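Local coordinates for protein oxidoreductase (Bordetella pertussis, PDB 3Q2K) that probably oxidises the 3-hydroxyl of a UDP-linked N-acetylglucosaminuronic acid with NAD+ on the route to a diacetamido mannuronic acid, at residues M125-V136 with G342-T353. Residues are numbered along the deposited sequence; the frame is centred on the assembly and turned at random.
Sequences MATRWEDGKRMV and GREGLQSLALLT
Leu349 O takes two bonds from Thr353, one from N and one from OG1 at 2.8 Å, which arrive from opposite faces of the carbonyl plane. Held thus, Thr353 OG1 lies 3.6 Å from Trp129 CB. A chi1 of 176° turns Trp129 CG away from the backbone N and pushes the benzene edge of the indole into helix 342-361 as a knob among Leu346, Leu349, Ala350 and Thr353; Trp129 CZ3 reaches Ala350 CB at 3.6 Å, and Leu349 CG comes to the ring edge. Lys133 CD lies over one face of the indole, 3.3 Å above its plane and toward the rim, while Trp129 NE1 bonds to Asp370 O at the C-terminus. Segments 129-136 and 342-353 run antiparallel at 173°, their axes 9.9 Å apart at the closest approach, and join the NAD-binding Rossmann domain to the C-terminal alpha/beta domain of this Gfo/Idh/MocA-family enzyme. Leu346 interlocks in return among Trp129, Gly132, Lys133 and Val136. Leu346 CD2 lies 3.6 Å from Gly132 C, and Leu346 CD1 meets Val136 CG2 tip to tip at 3.7 Å. Val136 CG1 rests over one face of the Arg343 guanidinium, which is salt-bridged to Asp140 and to Glu199 of the second subunit. Met125 lays SD on the backbone of helix 342-361, 3.2 Å from Gly345 C, where glycine has no side chain, and its bend at chi3 (-56°) turns CE toward Gly342 O.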
ATOM      1  N   MET C 125      27.279   5.101  16.402  1.00 29.66           N
ATOM      2  CA  MET C 125      27.791   6.439  16.105  1.00 12.06           C
ATOM      3  C   MET C 125      26.708   7.506  16.235  1.00 33.69           C
ATOM      4  O   MET C 125      27.016   8.691  16.347  1.00 25.37           O
ATOM      5  CB  MET C 125      28.371   6.484  14.686  1.00 25.87           C
ATOM      6  CG  MET C 125      27.428   6.084  13.544  1.00 18.87           C
ATOM      7  SD  MET C 125      28.260   5.731  11.963  1.00 27.11           S
ATOM      8  CE  MET C 125      29.119   7.295  11.756  1.00 30.06           C
ATOM      9  N   ALA C 126      25.443   7.113  16.124  1.00 17.95           N
ATOM     10  CA  ALA C 126      24.368   8.086  16.336  1.00 29.07           C
ATOM     11  C   ALA C 126      23.104   7.272  16.570  1.00 28.40           C
ATOM     12  O   ALA C 126      23.170   6.046  16.596  1.00 25.78           O
ATOM     13  CB  ALA C 126      24.184   8.945  15.100  1.00 19.35           C
ATOM     14  N   THR C 127      21.984   7.945  16.805  1.00 23.17           N
ATOM     15  CA  THR C 127      20.688   7.304  16.985  1.00 18.94           C
ATOM     16  C   THR C 127      19.794   7.674  15.794  1.00 25.73           C
ATOM     17  O   THR C 127      18.710   7.117  15.614  1.00 34.62           O
ATOM     18  CB  THR C 127      20.034   7.809  18.290  1.00 25.66           C
ATOM     19  OG1 THR C 127      20.070   9.237  18.236  1.00 17.62           O
ATOM     20  CG2 THR C 127      20.839   7.442  19.531  1.00 24.22           C
ATOM     21  N   ARG C 128      20.214   8.637  14.979  1.00 28.05           N
ATOM     22  CA  ARG C 128      19.440   9.014  13.798  1.00 24.65           C
ATOM     23  C   ARG C 128      20.222   8.889  12.502  1.00 40.79           C
ATOM     24  O   ARG C 128      21.399   9.252  12.450  1.00 31.62           O
ATOM     25  CB  ARG C 128      18.909  10.441  13.966  1.00 28.61           C
ATOM     26  CG  ARG C 128      17.859  10.488  15.067  1.00 40.32           C
ATOM     27  CD  ARG C 128      17.821  11.847  15.740  1.00 53.23           C
ATOM     28  NE  ARG C 128      16.663  11.928  16.624  1.00 39.73           N
ATOM     29  CZ  ARG C 128      16.117  13.051  17.088  1.00 47.06           C
ATOM     30  NH1 ARG C 128      16.586  14.254  16.796  1.00 24.74           N
ATOM     31  NH2 ARG C 128      15.052  13.003  17.874  1.00 38.22           N
ATOM     32  N   TRP C 129      19.581   8.355  11.468  1.00 27.19           N
ATOM     33  CA  TRP C 129      20.305   8.151  10.215  1.00 26.48           C
ATOM     34  C   TRP C 129      21.003   9.415   9.713  1.00 23.15           C
ATOM     35  O   TRP C 129      22.204   9.447   9.451  1.00 20.04           O
ATOM     36  CB  TRP C 129      19.370   7.557   9.163  1.00 16.98           C
ATOM     37  CG  TRP C 129      19.922   7.375   7.786  1.00 18.00           C
ATOM     38  CD1 TRP C 129      19.424   7.941   6.642  1.00 19.61           C
ATOM     39  CD2 TRP C 129      21.060   6.600   7.387  1.00 18.82           C
ATOM     40  NE1 TRP C 129      20.187   7.564   5.559  1.00 29.81           N
ATOM     41  CE2 TRP C 129      21.206   6.758   5.992  1.00 11.42           C
ATOM     42  CE3 TRP C 129      21.993   5.820   8.075  1.00 15.24           C
ATOM     43  CZ2 TRP C 129      22.219   6.131   5.260  1.00 15.35           C
ATOM     44  CZ3 TRP C 129      22.985   5.170   7.345  1.00 20.97           C
ATOM     45  CH2 TRP C 129      23.101   5.343   5.951  1.00 17.26           C
ATOM     46  N   GLU C 130      20.267  10.516   9.648  1.00 20.42           N
ATOM     47  CA  GLU C 130      20.777  11.752   9.057  1.00 25.15           C
ATOM     48  C   GLU C 130      21.936  12.268   9.901  1.00 27.95           C
ATOM     49  O   GLU C 130      22.875  12.838   9.360  1.00 37.90           O
ATOM     50  CB  GLU C 130      19.688  12.836   8.980  1.00 25.46           C
ATOM     51  CG  GLU C 130      18.738  12.686   7.798  1.00 57.81           C
ATOM     52  CD  GLU C 130      19.460  12.514   6.471  1.00 90.98           C
ATOM     53  OE1 GLU C 130      20.522  13.141   6.284  1.00 89.45           O
ATOM     54  OE2 GLU C 130      18.999  11.748   5.597  1.00 63.79           O
ATOM     55  N   ASP C 131      21.930  12.024  11.206  1.00 29.14           N
ATOM     56  CA  ASP C 131      22.965  12.623  12.047  1.00 35.91           C
ATOM     57  C   ASP C 131      24.224  11.827  11.747  1.00 18.75           C
ATOM     58  O   ASP C 131      25.329  12.368  11.686  1.00 26.51           O
ATOM     59  CB  ASP C 131      22.677  12.544  13.551  1.00 36.67           C
ATOM     60  CG  ASP C 131      21.457  13.353  13.965  1.00 30.65           C
ATOM     61  OD1 ASP C 131      20.992  14.162  13.142  1.00 50.76           O
ATOM     62  OD2 ASP C 131      20.928  13.203  15.087  1.00 35.56           O
ATOM     63  N   GLY C 132      24.068  10.518  11.606  1.00 32.78           N
ATOM     64  CA  GLY C 132      25.239   9.702  11.302  1.00 14.15           C
ATOM     65  C   GLY C 132      25.849  10.044   9.947  1.00 30.90           C
ATOM     66  O   GLY C 132      27.075  10.097   9.837  1.00 30.01           O
ATOM     67  N   LYS C 133      25.045  10.261   8.906  1.00 25.97           N
ATOM     68  CA  LYS C 133      25.573  10.816   7.659  1.00 23.20           C
ATOM     69  C   LYS C 133      26.320  12.145   7.815  1.00 25.67           C
ATOM     70  O   LYS C 133      27.379  12.358   7.221  1.00 27.06           O
ATOM     71  CB  LYS C 133      24.509  10.919   6.565  1.00 26.78           C
ATOM     72  CG  LYS C 133      24.091   9.562   5.988  1.00 33.20           C
ATOM     73  CD  LYS C 133      23.205   9.661   4.750  1.00 26.05           C
ATOM     74  CE  LYS C 133      21.968  10.457   5.128  1.00 34.82           C
ATOM     75  NZ  LYS C 133      20.799  10.325   4.218  1.00 32.15           N
ATOM     76  N   ARG C 134      25.768  13.063   8.600  1.00 33.71           N
ATOM     77  CA  ARG C 134      26.384  14.368   8.804  1.00 26.21           C
ATOM     78  C   ARG C 134      27.711  14.234   9.546  1.00 34.91           C
ATOM     79  O   ARG C 134      28.668  14.914   9.174  1.00 29.75           O
ATOM     80  CB  ARG C 134      25.445  15.256   9.611  1.00 28.81           C
ATOM     81  CG  ARG C 134      25.005  16.520   8.908  1.00 73.44           C
ATOM     82  CD  ARG C 134      24.385  17.405   9.974  1.00 36.56           C
ATOM     83  NE  ARG C 134      23.337  16.706  10.715  1.00100.00           N
ATOM     84  CZ  ARG C 134      22.131  16.379  10.254  1.00100.00           C
ATOM     85  NH1 ARG C 134      21.267  15.737  11.032  1.00 37.86           N
ATOM     86  NH2 ARG C 134      21.759  16.671   9.015  1.00 76.92           N
ATOM     87  N   MET C 135      27.792  13.367  10.553  1.00 21.21           N
ATOM     88  CA  MET C 135      29.067  13.084  11.229  1.00 20.50           C
ATOM     89  C   MET C 135      30.089  12.705  10.162  1.00 34.42           C
ATOM     90  O   MET C 135      31.142  13.335  10.077  1.00 48.05           O
ATOM     91  CB  MET C 135      29.009  11.847  12.139  1.00 19.81           C
ATOM     92  CG  MET C 135      28.101  11.890  13.344  1.00100.00           C
ATOM     93  SD  MET C 135      28.211  10.201  13.956  1.00 32.80           S
ATOM     94  CE  MET C 135      29.849  10.218  14.683  1.00 30.42           C
ATOM     95  N   VAL C 136      29.831  11.641   9.406  1.00 27.52           N
ATOM     96  CA  VAL C 136      30.729  11.230   8.323  1.00 23.49           C
ATOM     97  C   VAL C 136      31.117  12.311   7.313  1.00 29.84           C
ATOM     98  O   VAL C 136      32.275  12.510   6.924  1.00 23.41           O
ATOM     99  CB  VAL C 136      30.148  10.044   7.538  1.00 20.40           C
ATOM    100  CG1 VAL C 136      31.113   9.556   6.466  1.00 24.26           C
ATOM    101  CG2 VAL C 136      29.829   8.951   8.533  1.00 20.93           C
ATOM    102  N   GLY C 342      34.064   5.544   9.910  1.00 33.58           N
ATOM    103  CA  GLY C 342      32.742   6.145   9.813  1.00 19.30           C
ATOM    104  C   GLY C 342      31.792   5.322   8.970  1.00 55.08           C
ATOM    105  O   GLY C 342      30.704   5.007   9.445  1.00 27.27           O
ATOM    106  N   ARG C 343      32.198   4.962   7.755  1.00 24.73           N
ATOM    107  CA  ARG C 343      31.306   4.259   6.830  1.00 38.27           C
ATOM    108  C   ARG C 343      31.008   2.827   7.257  1.00 35.73           C
ATOM    109  O   ARG C 343      29.887   2.339   7.116  1.00 32.66           O
ATOM    110  CB  ARG C 343      31.876   4.241   5.412  1.00 25.35           C
ATOM    111  CG  ARG C 343      31.897   5.631   4.797  1.00 33.00           C
ATOM    112  CD  ARG C 343      32.735   5.707   3.534  1.00 26.61           C
ATOM    113  NE  ARG C 343      32.325   6.928   2.843  1.00 38.51           N
ATOM    114  CZ  ARG C 343      32.785   8.144   3.118  1.00 22.96           C
ATOM    115  NH1 ARG C 343      33.680   8.346   4.070  1.00 22.35           N
ATOM    116  NH2 ARG C 343      32.333   9.201   2.462  1.00 31.59           N
ATOM    117  N   GLU C 344      32.029   2.145   7.764  1.00 27.71           N
ATOM    118  CA  GLU C 344      31.830   0.887   8.475  1.00 31.37           C
ATOM    119  C   GLU C 344      30.669   0.991   9.464  1.00 37.40           C
ATOM    120  O   GLU C 344      29.819   0.101   9.543  1.00 39.23           O
ATOM    121  CB  GLU C 344      33.088   0.565   9.280  1.00 33.74           C
ATOM    122  CG  GLU C 344      33.682  -0.801   9.025  1.00100.00           C
ATOM    123  CD  GLU C 344      33.260  -1.317   7.670  1.00 49.92           C
ATOM    124  OE1 GLU C 344      32.708  -2.428   7.666  1.00 28.40           O
ATOM    125  OE2 GLU C 344      33.411  -0.621   6.645  1.00100.00           O
ATOM    126  N   GLY C 345      30.635   2.108  10.185  1.00 29.66           N
ATOM    127  CA  GLY C 345      29.683   2.376  11.264  1.00 27.93           C
ATOM    128  C   GLY C 345      28.311   2.758  10.742  1.00 22.20           C
ATOM    129  O   GLY C 345      27.305   2.454  11.381  1.00 30.97           O
ATOM    130  N   LEU C 346      28.265   3.357   9.554  1.00 22.42           N
ATOM    131  CA  LEU C 346      26.989   3.650   8.904  1.00 20.08           C
ATOM    132  C   LEU C 346      26.291   2.361   8.483  1.00 27.19           C
ATOM    133  O   LEU C 346      25.068   2.301   8.444  1.00 26.40           O
ATOM    134  CB  LEU C 346      27.157   4.580   7.699  1.00 15.53           C
ATOM    135  CG  LEU C 346      27.468   6.072   7.833  1.00 26.42           C
ATOM    136  CD1 LEU C 346      27.735   6.686   6.434  1.00 26.67           C
ATOM    137  CD2 LEU C 346      26.321   6.771   8.544  1.00 22.22           C
ATOM    138  N   GLN C 347      27.061   1.321   8.180  1.00 20.47           N
ATOM    139  CA  GLN C 347      26.480   0.088   7.678  1.00 26.05           C
ATOM    140  C   GLN C 347      25.525  -0.418   8.757  1.00 57.32           C
ATOM    141  O   GLN C 347      24.356  -0.705   8.505  1.00 19.70           O
ATOM    142  CB  GLN C 347      27.583  -0.938   7.412  1.00 20.30           C
ATOM    143  CG  GLN C 347      27.569  -1.575   6.044  1.00 41.24           C
ATOM    144  CD  GLN C 347      27.569  -0.567   4.910  1.00 73.52           C
ATOM    145  OE1 GLN C 347      28.163  -0.826   3.868  1.00 74.41           O
ATOM    146  NE2 GLN C 347      26.905   0.571   5.086  1.00 59.38           N
ATOM    147  N   SER C 348      25.963  -0.523  10.004  1.00 18.28           N
ATOM    148  CA  SER C 348      25.021  -1.007  11.013  1.00 20.18           C
ATOM    149  C   SER C 348      24.002   0.076  11.409  1.00 23.82           C
ATOM    150  O   SER C 348      22.857  -0.227  11.742  1.00 25.05           O
ATOM    151  CB  SER C 348      25.859  -1.470  12.202  1.00 23.03           C
ATOM    152  OG  SER C 348      26.289  -0.294  12.865  1.00 29.85           O
ATOM    153  N   LEU C 349      24.369   1.356  11.356  1.00 20.23           N
ATOM    154  CA  LEU C 349      23.374   2.394  11.637  1.00 25.92           C
ATOM    155  C   LEU C 349      22.222   2.283  10.641  1.00 16.14           C
ATOM    156  O   LEU C 349      21.068   2.485  11.000  1.00 17.44           O
ATOM    157  CB  LEU C 349      23.955   3.807  11.543  1.00 14.71           C
ATOM    158  CG  LEU C 349      22.953   4.920  11.883  1.00 23.99           C
ATOM    159  CD1 LEU C 349      22.300   4.643  13.234  1.00 18.20           C
ATOM    160  CD2 LEU C 349      23.622   6.301  11.980  1.00 26.94           C
ATOM    161  N   ALA C 350      22.544   2.008   9.381  1.00 20.22           N
ATOM    162  CA  ALA C 350      21.531   1.802   8.352  1.00 40.89           C
ATOM    163  C   ALA C 350      20.580   0.629   8.593  1.00 23.38           C
ATOM    164  O   ALA C 350      19.375   0.809   8.436  1.00 17.97           O
ATOM    165  CB  ALA C 350      22.167   1.724   6.963  1.00 22.91           C
ATOM    166  N   LEU C 351      21.076  -0.555   8.950  1.00  9.86           N
ATOM    167  CA  LEU C 351      20.202  -1.620   9.434  1.00 20.20           C
ATOM    168  C   LEU C 351      19.362  -1.273  10.665  1.00 14.94           C
ATOM    169  O   LEU C 351      18.196  -1.659  10.752  1.00 23.69           O
ATOM    170  CB  LEU C 351      21.041  -2.836   9.822  1.00 15.55           C
ATOM    171  CG  LEU C 351      21.554  -3.630   8.624  1.00 43.03           C
ATOM    172  CD1 LEU C 351      22.463  -4.727   9.138  1.00 27.94           C
ATOM    173  CD2 LEU C 351      20.320  -4.224   7.964  1.00 41.71           C
ATOM    174  N   LEU C 352      19.940  -0.595  11.650  1.00 21.18           N
ATOM    175  CA  LEU C 352      19.141  -0.263  12.826  1.00 27.97           C
ATOM    176  C   LEU C 352      18.052   0.661  12.325  1.00 25.00           C
ATOM    177  O   LEU C 352      16.921   0.561  12.799  1.00 23.50           O
ATOM    178  CB  LEU C 352      19.935   0.488  13.912  1.00 20.73           C
ATOM    179  CG  LEU C 352      21.155  -0.286  14.411  1.00 27.60           C
ATOM    180  CD1 LEU C 352      22.049   0.619  15.251  1.00 22.04           C
ATOM    181  CD2 LEU C 352      20.699  -1.517  15.185  1.00 30.17           C
ATOM    182  N   THR C 353      18.403   1.605  11.455  1.00 21.81           N
ATOM    183  CA  THR C 353      17.387   2.557  11.003  1.00 27.02           C
ATOM    184  C   THR C 353      16.280   1.778  10.290  1.00 15.50           C
ATOM    185  O   THR C 353      15.084   1.973  10.515  1.00 24.60           O
ATOM    186  CB  THR C 353      17.976   3.632  10.056  1.00 16.40           C
ATOM    187  OG1 THR C 353      19.015   4.340  10.733  1.00 22.42           O
ATOM    188  CG2 THR C 353      16.937   4.686   9.675  1.00 17.85           C
TER